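Local coordinates for ribosomal RNA small subunit methyltransferase E (Neisseria gonorrhoeae, PDB 5VM8), which probably transfers the methyl group of S-adenosyl methionine to N3 of a uridine in 16S ribosomal RNA, using a knotted methyltransferase domain joined to a PUA-like domain, at residues Glu43-Phe48 with His55-Thr60; Thr173-Ser178 with Gln219-Gly224; Cys183-Ile188 with Thr243-Phe248. One frame throughout, in Å; residues are numbered along the deposited sequence.

From the N terminus, interaction 1 closes first in this two-domain chain: the contact of Glu43-Phe48 with His55-Thr60 closes a six-residue connection into a beta hairpin of the PUA-like domain. Interactions 2 and 3 belong to the methyltransferase domain, with the centre of interaction 2 about 42 Å from that of interaction 1. Interaction 2 closes a loop of 40 intervening residues and interaction 3 one of 54. These two cross: Cys183-Ile188 lies inside the loop that interaction 2 closes, whereas its partner Thr243-Phe248 lies beyond it. They also touch, because strand 182-184 flanks strand 219-222. Together they tie the parallel sheet to the end of helix 232-244 in a trefoil-knotted domain.

Interaction 1 of 3, residues Glu43-Phe48 with His55-Thr60; sequences ENITLF and HTARLT
With chi1 of Asn44 at -69°, its CG is anti to the carbonyl carbon and beside the backbone N, and chi2 (-13°) then turns the amide OD1 toward Arg58, 3.5 Å from Arg58 CA. Arg58 CG is anti to the backbone N and passes the same oxygen, which CB also touches, while the rest of the chain leads off. The two side chains cross obliquely, with amide and guanidinium planes 52° apart, and they touch through the aliphatic root of the arginine. Beneath them runs an antiparallel beta hairpin, two inner, neighbouring strands of the small mixed sheet of a PUA-like domain, a class usually associated with RNA binding. Ile45 and Ala57 exchange two backbone bonds, Ile45 N to Ala57 O at 2.9 Å and Ala57 N to Ile45 O at 3.0 Å. Leu47 and His55 form the next hydrogen-bonded pair, the shorter bond being His55 N to Leu47 O at 2.7 Å. On the sheet face opposite Asn44 and Arg58, Leu47 CD1 rests 4.1 Å from Ala57 CB. Phe12 of strand 11-13 touches Ile45 and Leu47, and Ile71 of strand 67-75 reaches Ala57 and His55.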
loop_
_atom_site.group_PDB
_atom_site.type_symbol
_atom_site.label_atom_id
_atom_site.label_comp_id
_atom_site.label_asym_id
_atom_site.label_seq_id
_atom_site.Cartn_x
_atom_site.Cartn_y
_atom_site.Cartn_z
ATOM N N GLU A 43 7.194 27.984 9.442
ATOM C CA GLU A 43 6.439 26.883 10.009
ATOM C C GLU A 43 7.194 25.581 9.775
ATOM O O GLU A 43 8.070 25.488 8.906
ATOM C CB GLU A 43 5.024 26.808 9.417
ATOM C CG GLU A 43 4.155 28.016 9.762
ATOM C CD GLU A 43 2.788 27.993 9.098
ATOM O OE1 GLU A 43 2.437 26.975 8.465
ATOM O OE2 GLU A 43 2.057 29.002 9.224
ATOM N N ASN A 44 6.873 24.581 10.591
ATOM C CA ASN A 44 7.548 23.292 10.559
ATOM C C ASN A 44 6.750 22.281 9.747
ATOM O O ASN A 44 5.516 22.311 9.713
ATOM C CB ASN A 44 7.767 22.760 11.975
ATOM C CG ASN A 44 8.776 23.573 12.752
ATOM O OD1 ASN A 44 9.504 24.400 12.191
ATOM N ND2 ASN A 44 8.812 23.359 14.059
ATOM N N ILE A 45 7.482 21.384 9.085
ATOM C CA ILE A 45 6.942 20.304 8.271
ATOM C C ILE A 45 7.647 19.000 8.638
ATOM O O ILE A 45 8.648 18.997 9.347
ATOM C CB ILE A 45 7.074 20.628 6.766
ATOM C CG1 ILE A 45 8.551 20.838 6.412
ATOM C CG2 ILE A 45 6.232 21.861 6.392
ATOM C CD1 ILE A 45 9.053 20.021 5.289
ATOM N N THR A 46 7.101 17.880 8.161
ATOM C CA THR A 46 7.695 16.561 8.371
ATOM C C THR A 46 8.212 16.023 7.047
ATOM O O THR A 46 7.501 16.064 6.036
ATOM C CB THR A 46 6.700 15.556 8.970
ATOM O OG1 THR A 46 6.333 15.955 10.290
ATOM C CG2 THR A 46 7.304 14.176 9.039
ATOM N N LEU A 47 9.450 15.530 7.056
ATOM C CA LEU A 47 10.072 14.914 5.891
ATOM C C LEU A 47 10.430 13.482 6.250
ATOM O O LEU A 47 11.170 13.254 7.211
ATOM C CB LEU A 47 11.318 15.691 5.454
ATOM C CG LEU A 47 11.104 17.112 4.917
ATOM C CD1 LEU A 47 12.427 17.828 4.609
ATOM C CD2 LEU A 47 10.217 17.085 3.690
ATOM N N PHE A 48 9.898 12.519 5.499
ATOM C CA PHE A 48 10.210 11.120 5.752
ATOM C C PHE A 48 10.690 10.442 4.475
ATOM O O PHE A 48 10.216 10.749 3.374
ATOM C CB PHE A 48 9.008 10.354 6.354
ATOM C CG PHE A 48 7.788 10.287 5.470
ATOM C CD1 PHE A 48 6.859 11.331 5.457
ATOM C CD2 PHE A 48 7.539 9.156 4.690
ATOM C CE1 PHE A 48 5.720 11.258 4.666
ATOM C CE2 PHE A 48 6.396 9.078 3.886
ATOM C CZ PHE A 48 5.488 10.123 3.878
ATOM N N HIS A 55 12.034 13.283 9.785
ATOM C CA HIS A 55 12.671 14.423 10.414
ATOM C C HIS A 55 11.679 15.567 10.509
ATOM O O HIS A 55 10.766 15.692 9.689
ATOM C CB HIS A 55 13.907 14.881 9.638
ATOM C CG HIS A 55 15.061 13.941 9.735
ATOM N ND1 HIS A 55 16.078 14.105 10.652
ATOM C CD2 HIS A 55 15.351 12.811 9.049
ATOM C CE1 HIS A 55 16.955 13.129 10.512
ATOM N NE2 HIS A 55 16.536 12.329 9.548
ATOM N N THR A 56 11.878 16.404 11.519
ATOM C CA THR A 56 11.174 17.668 11.619
ATOM C C THR A 56 12.073 18.714 10.982
ATOM O O THR A 56 13.285 18.721 11.215
ATOM C CB THR A 56 10.885 18.037 13.078
ATOM O OG1 THR A 56 10.313 16.919 13.764
ATOM C CG2 THR A 56 9.916 19.204 13.156
ATOM N N ALA A 57 11.486 19.573 10.152
ATOM C CA ALA A 57 12.252 20.584 9.438
ATOM C C ALA A 57 11.542 21.929 9.510
ATOM O O ALA A 57 10.310 21.991 9.503
ATOM C CB ALA A 57 12.482 20.185 7.974
ATOM N N ARG A 58 12.323 23.002 9.595
ATOM C CA ARG A 58 11.780 24.353 9.551
ATOM C C ARG A 58 11.834 24.839 8.105
ATOM O O ARG A 58 12.905 24.838 7.488
ATOM C CB ARG A 58 12.568 25.286 10.474
ATOM C CG ARG A 58 12.105 26.746 10.466
ATOM C CD ARG A 58 12.878 27.632 11.458
ATOM N NE ARG A 58 14.327 27.544 11.275
ATOM C CZ ARG A 58 15.159 26.985 12.151
ATOM N NH1 ARG A 58 16.464 26.936 11.902
ATOM N NH2 ARG A 58 14.684 26.484 13.285
ATOM N N LEU A 59 10.680 25.243 7.566
ATOM C CA LEU A 59 10.592 25.739 6.191
ATOM C C LEU A 59 11.307 27.080 6.079
ATOM O O LEU A 59 10.849 28.080 6.638
ATOM C CB LEU A 59 9.135 25.882 5.767
ATOM C CG LEU A 59 8.896 26.256 4.299
ATOM C CD1 LEU A 59 9.655 25.303 3.378
ATOM C CD2 LEU A 59 7.405 26.288 3.946
ATOM N N THR A 60 12.435 27.105 5.366
ATOM C CA THR A 60 13.254 28.313 5.221
ATOM C C THR A 60 12.779 29.204 4.070
ATOM O O THR A 60 12.395 30.357 4.289
ATOM C CB THR A 60 14.727 27.924 5.051
ATOM O OG1 THR A 60 15.234 27.464 6.308
ATOM C CG2 THR A 60 15.560 29.102 4.581
#

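Interaction 2 of 3, residues Thr173-Ser178 with Gln219-Gly224; sequences TKLIMS and QAVTLG
The flat groups joining Lys174-Ser178 to Gln219-Val221 are peptide planes, with no aromatic ring among them. At the Gln219 carbonyl the donor Ile176 N, 2.8 Å from Gln219 O, is tilted 35° from the carbonyl plane. Above the plane of the Ile176 carbonyl stands a methyl, Val221 CG2, 3.5 Å from Ile176 O, while the same oxygen accepts Val221 N at 2.9 Å. The side-chain amide of Gln219 is turned back on its own strand: a bend at chi2 (63°) places CD, and NE2 then donates to Ala220 O at 2.7 Å, with that oxygen close to the amide plane.

The register is that of two parallel strands, their short axes 51° apart. It opens with Gln219 N to Lys174 O, 2.7 Å, and ends with a weak bond from Ser178 N to Val221 O at 3.3 Å. Side chains alternate between the faces. On one, Leu175 and Val221 meet at about a right angle, Leu175 CD2 lying 4.0 Å from Val221 CG1, and the methyl end of Met177 reaches Leu223. On the other, Ile176 CG2 packs 4.0 Å from Ala220 CB.

These are inner strands of the parallel sheet of a SPOUT methyltransferase. Strand 195-199 flanks Thr173-Met177, and strand 182-184 flanks Gln219-Thr222. Helix 232-244 covers Met177 and Leu223 through Ala233, Ala236 and Ala237, whereas on the other face helix 207-215 supplies Glu210, which bonds Ser178 OG.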
loop_
_atom_site.group_PDB
_atom_site.type_symbol
_atom_site.label_atom_id
_atom_site.label_comp_id
_atom_site.label_asym_id
_atom_site.label_seq_id
_atom_site.Cartn_x
_atom_site.Cartn_y
_atom_site.Cartn_z
ATOM N N THR A 173 1.636 -17.540 5.121
ATOM C CA THR A 173 0.207 -17.806 5.169
ATOM C C THR A 173 -0.407 -17.267 3.890
ATOM O O THR A 173 -0.299 -16.070 3.599
ATOM C CB THR A 173 -0.414 -17.165 6.422
ATOM O OG1 THR A 173 0.001 -17.909 7.583
ATOM C CG2 THR A 173 -1.950 -17.166 6.350
ATOM N N LYS A 174 -1.000 -18.149 3.109
ATOM C CA LYS A 174 -1.385 -17.866 1.729
ATOM C C LYS A 174 -2.900 -17.972 1.633
ATOM O O LYS A 174 -3.471 -19.060 1.789
ATOM C CB LYS A 174 -0.667 -18.813 0.769
ATOM C CG LYS A 174 0.847 -18.813 0.995
ATOM C CD LYS A 174 1.605 -19.635 -0.074
ATOM C CE LYS A 174 1.716 -21.116 0.287
ATOM N NZ LYS A 174 2.698 -21.361 1.373
ATOM N N LEU A 175 -3.532 -16.833 1.398
ATOM C CA LEU A 175 -4.965 -16.652 1.496
ATOM C C LEU A 175 -5.492 -16.124 0.170
ATOM O O LEU A 175 -4.889 -15.230 -0.430
ATOM C CB LEU A 175 -5.286 -15.666 2.632
ATOM C CG LEU A 175 -4.753 -16.122 3.994
ATOM C CD1 LEU A 175 -5.175 -15.156 5.085
ATOM C CD2 LEU A 175 -5.189 -17.563 4.358
ATOM N N ILE A 176 -6.618 -16.677 -0.281
ATOM C CA ILE A 176 -7.340 -16.157 -1.428
ATOM C C ILE A 176 -8.790 -15.943 -1.020
ATOM O O ILE A 176 -9.397 -16.819 -0.386
ATOM C CB ILE A 176 -7.214 -17.087 -2.660
ATOM C CG1 ILE A 176 -7.966 -16.494 -3.842
ATOM C CG2 ILE A 176 -7.693 -18.503 -2.355
ATOM C CD1 ILE A 176 -7.831 -17.286 -5.154
ATOM N N MET A 177 -9.321 -14.754 -1.318
ATOM C CA MET A 177 -10.736 -14.471 -1.079
ATOM C C MET A 177 -11.575 -15.168 -2.124
ATOM O O MET A 177 -11.537 -14.825 -3.306
ATOM C CB MET A 177 -11.040 -12.979 -1.092
ATOM C CG MET A 177 -10.446 -12.238 0.063
ATOM S SD MET A 177 -11.556 -10.953 0.685
ATOM C CE MET A 177 -13.087 -11.867 0.861
ATOM N N SER A 178 -12.338 -16.141 -1.679
ATOM C CA SER A 178 -13.131 -16.927 -2.587
ATOM C C SER A 178 -14.122 -17.671 -1.743
ATOM O O SER A 178 -13.835 -17.974 -0.587
ATOM C CB SER A 178 -12.258 -17.922 -3.377
ATOM O OG SER A 178 -13.066 -18.832 -4.086
ATOM N N GLN A 219 -5.132 -20.938 0.863
ATOM C CA GLN A 219 -6.367 -21.253 1.568
ATOM C C GLN A 219 -7.417 -20.208 1.211
ATOM O O GLN A 219 -7.149 -18.996 1.279
ATOM C CB GLN A 219 -6.169 -21.306 3.083
ATOM C CG GLN A 219 -7.495 -21.403 3.880
ATOM C CD GLN A 219 -8.309 -22.690 3.614
ATOM O OE1 GLN A 219 -7.871 -23.799 3.927
ATOM N NE2 GLN A 219 -9.502 -22.530 3.056
ATOM N N ALA A 220 -8.587 -20.686 0.784
ATOM C CA ALA A 220 -9.713 -19.823 0.452
ATOM C C ALA A 220 -10.448 -19.394 1.728
ATOM O O ALA A 220 -10.747 -20.226 2.596
ATOM C CB ALA A 220 -10.650 -20.538 -0.519
ATOM N N VAL A 221 -10.728 -18.094 1.839
ATOM C CA VAL A 221 -11.296 -17.485 3.047
ATOM C C VAL A 221 -12.527 -16.657 2.705
ATOM O O VAL A 221 -12.606 -16.052 1.630
ATOM C CB VAL A 221 -10.290 -16.577 3.790
ATOM C CG1 VAL A 221 -9.172 -17.397 4.433
ATOM C CG2 VAL A 221 -9.739 -15.544 2.836
ATOM N N THR A 222 -13.508 -16.683 3.604
ATOM C CA THR A 222 -14.662 -15.799 3.588
ATOM C C THR A 222 -14.681 -14.984 4.876
ATOM O O THR A 222 -14.088 -15.379 5.879
ATOM C CB THR A 222 -15.982 -16.545 3.510
ATOM O OG1 THR A 222 -16.146 -17.278 4.722
ATOM C CG2 THR A 222 -16.056 -17.452 2.284
ATOM N N LEU A 223 -15.313 -13.813 4.823
ATOM C CA LEU A 223 -15.583 -13.001 6.009
ATOM C C LEU A 223 -17.069 -12.723 6.107
ATOM O O LEU A 223 -17.589 -11.896 5.355
ATOM C CB LEU A 223 -14.864 -11.666 5.992
ATOM C CG LEU A 223 -13.868 -11.235 4.985
ATOM C CD1 LEU A 223 -14.267 -9.856 4.539
ATOM C CD2 LEU A 223 -12.567 -11.212 5.760
ATOM N N GLY A 224 -17.744 -13.337 7.049
ATOM C CA GLY A 224 -19.123 -12.975 7.297
ATOM C C GLY A 224 -20.106 -13.678 6.381
ATOM O O GLY A 224 -19.750 -14.313 5.394
#

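Interaction 3 of 3, residues Cys183-Ile188 with Thr243-Phe248; sequences CKLGDI and TLWGDF
Trp245 meets Leu185 and Ile188 with the outer corner of its six-membered ring, and the two neighbours approach it differently. Leu185 O lies at the ring edge, near its plane, 3.6 Å from Trp245 CH2. Ile188 comes in at a slant: its CD1 is 3.7 Å from Trp245 CH2, and CG1 runs past CH2 and CZ2. Chi1 of Ile188 (79°) puts CG1 between the backbone N and the carbonyl carbon, the side from which it faces the indole. Leu185 adds an apolar touch, its CG 4.2 Å from Trp245 CH2.

One face of the indole carries the preceding residue, Leu244 CB standing 3.5 Å above the ring plane and offset toward the rim. Farther out, Leu244 CD1 rests 3.9 Å from Gly186 CA. No hydrogen bond joins the two segments, and the contact is held by packing alone.

This surface contact joins a turn to a helix end. Leu185 to Ile188 form a type I beta turn just after strand 182-184, an outermost strand of the parallel SPOUT sheet, while Trp245 is the first residue to leave helical backbone angles after helix 232-244. His190 meets the Trp245 ring edge-to-face, and Leu83 and Pro191 also touch the indole. Behind the turn, Leu185 packs on Ala240 of helix 232-244 and on Leu175 and Val221 of strands 173-177 and 219-222, which Ile188 also touches.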
loop_
_atom_site.group_PDB
_atom_site.type_symbol
_atom_site.label_atom_id
_atom_site.label_comp_id
_atom_site.label_asym_id
_atom_site.label_seq_id
_atom_site.Cartn_x
_atom_site.Cartn_y
_atom_site.Cartn_z
ATOM N N CYS A 183 -12.919 -21.531 4.335
ATOM C CA CYS A 183 -13.123 -21.437 5.777
ATOM C C CYS A 183 -13.166 -19.953 6.147
ATOM O O CYS A 183 -12.885 -19.074 5.324
ATOM C CB CYS A 183 -12.015 -22.156 6.567
ATOM S SG CYS A 183 -10.362 -21.323 6.576
ATOM N N LYS A 184 -13.554 -19.652 7.377
ATOM C CA LYS A 184 -13.511 -18.248 7.721
ATOM C C LYS A 184 -12.065 -17.852 7.968
ATOM O O LYS A 184 -11.209 -18.683 8.284
ATOM C CB LYS A 184 -14.352 -17.952 8.961
ATOM C CG LYS A 184 -15.812 -18.344 8.825
ATOM C CD LYS A 184 -16.545 -18.236 10.153
ATOM C CE LYS A 184 -17.122 -16.859 10.335
ATOM N NZ LYS A 184 -17.692 -16.437 9.043
ATOM N N LEU A 185 -11.809 -16.555 7.834
ATOM C CA LEU A 185 -10.483 -16.008 8.090
ATOM C C LEU A 185 -10.072 -16.213 9.536
ATOM O O LEU A 185 -8.886 -16.404 9.821
ATOM C CB LEU A 185 -10.479 -14.522 7.740
ATOM C CG LEU A 185 -9.185 -13.733 7.753
ATOM C CD1 LEU A 185 -8.211 -14.261 6.728
ATOM C CD2 LEU A 185 -9.538 -12.281 7.488
ATOM N N GLY A 186 -11.025 -16.161 10.468
ATOM C CA GLY A 186 -10.676 -16.415 11.853
ATOM C C GLY A 186 -10.364 -17.875 12.119
ATOM O O GLY A 186 -9.499 -18.190 12.944
ATOM N N ASP A 187 -11.014 -18.779 11.390
ATOM C CA ASP A 187 -10.856 -20.219 11.577
ATOM C C ASP A 187 -9.609 -20.782 10.908
ATOM O O ASP A 187 -9.460 -22.003 10.886
ATOM C CB ASP A 187 -12.084 -20.965 11.051
ATOM C CG ASP A 187 -13.347 -20.606 11.794
ATOM O OD1 ASP A 187 -13.268 -20.262 12.988
ATOM O OD2 ASP A 187 -14.430 -20.675 11.184
ATOM N N ILE A 188 -8.721 -19.940 10.355
ATOM C CA ILE A 188 -7.501 -20.432 9.717
ATOM C C ILE A 188 -6.453 -20.666 10.784
ATOM O O ILE A 188 -6.497 -20.072 11.862
ATOM C CB ILE A 188 -6.923 -19.481 8.639
ATOM C CG1 ILE A 188 -6.150 -18.346 9.306
ATOM C CG2 ILE A 188 -7.962 -18.982 7.636
ATOM C CD1 ILE A 188 -5.229 -17.612 8.381
ATOM N N THR A 243 -7.041 -6.896 13.402
ATOM C CA THR A 243 -7.742 -7.140 14.663
ATOM C C THR A 243 -7.322 -8.477 15.290
ATOM O O THR A 243 -7.150 -8.569 16.519
ATOM C CB THR A 243 -9.256 -7.071 14.422
ATOM O OG1 THR A 243 -9.594 -5.789 13.897
ATOM C CG2 THR A 243 -10.040 -7.328 15.692
ATOM N N LEU A 244 -7.112 -9.512 14.458
ATOM C CA LEU A 244 -6.691 -10.828 14.955
ATOM C C LEU A 244 -5.186 -10.906 15.203
ATOM O O LEU A 244 -4.750 -11.547 16.155
ATOM C CB LEU A 244 -7.088 -11.920 13.958
ATOM C CG LEU A 244 -8.583 -12.167 13.811
ATOM C CD1 LEU A 244 -8.886 -13.020 12.598
ATOM C CD2 LEU A 244 -9.080 -12.833 15.082
ATOM N N TRP A 245 -4.376 -10.304 14.340
ATOM C CA TRP A 245 -2.936 -10.512 14.380
ATOM C C TRP A 245 -2.117 -9.227 14.321
ATOM O O TRP A 245 -0.890 -9.301 14.462
ATOM C CB TRP A 245 -2.510 -11.471 13.242
ATOM C CG TRP A 245 -3.420 -12.691 13.162
ATOM C CD1 TRP A 245 -3.669 -13.579 14.164
ATOM C CD2 TRP A 245 -4.207 -13.135 12.037
ATOM N NE1 TRP A 245 -4.567 -14.532 13.749
ATOM C CE2 TRP A 245 -4.912 -14.286 12.450
ATOM C CE3 TRP A 245 -4.381 -12.676 10.732
ATOM C CZ2 TRP A 245 -5.772 -14.985 11.605
ATOM C CZ3 TRP A 245 -5.242 -13.366 9.899
ATOM C CH2 TRP A 245 -5.921 -14.517 10.343
ATOM N N GLY A 246 -2.738 -8.066 14.083
ATOM C CA GLY A 246 -1.999 -6.818 13.952
ATOM C C GLY A 246 -2.148 -5.802 15.079
ATOM O O GLY A 246 -2.368 -6.163 16.235
ATOM N N ASP A 247 -2.043 -4.519 14.763
ATOM C CA ASP A 247 -2.032 -3.515 15.812
ATOM C C ASP A 247 -3.427 -2.970 16.109
ATOM O O ASP A 247 -3.539 -1.963 16.812
ATOM C CB ASP A 247 -1.056 -2.370 15.480
ATOM C CG ASP A 247 -1.422 -1.608 14.209
ATOM O OD1 ASP A 247 -2.268 -2.090 13.424
ATOM O OD2 ASP A 247 -0.876 -0.493 14.019
ATOM N N PHE A 248 -4.488 -3.604 15.578
ATOM C CA PHE A 248 -5.833 -3.316 16.060
ATOM C C PHE A 248 -6.148 -4.040 17.363
ATOM O O PHE A 248 -7.126 -3.682 18.027
ATOM C CB PHE A 248 -6.903 -3.685 15.028
ATOM C CG PHE A 248 -7.030 -2.716 13.879
ATOM C CD1 PHE A 248 -6.062 -1.743 13.644
ATOM C CD2 PHE A 248 -8.120 -2.793 13.020
ATOM C CE1 PHE A 248 -6.175 -0.864 12.576
ATOM C CE2 PHE A 248 -8.245 -1.910 11.927
ATOM C CZ PHE A 248 -7.260 -0.951 11.706
#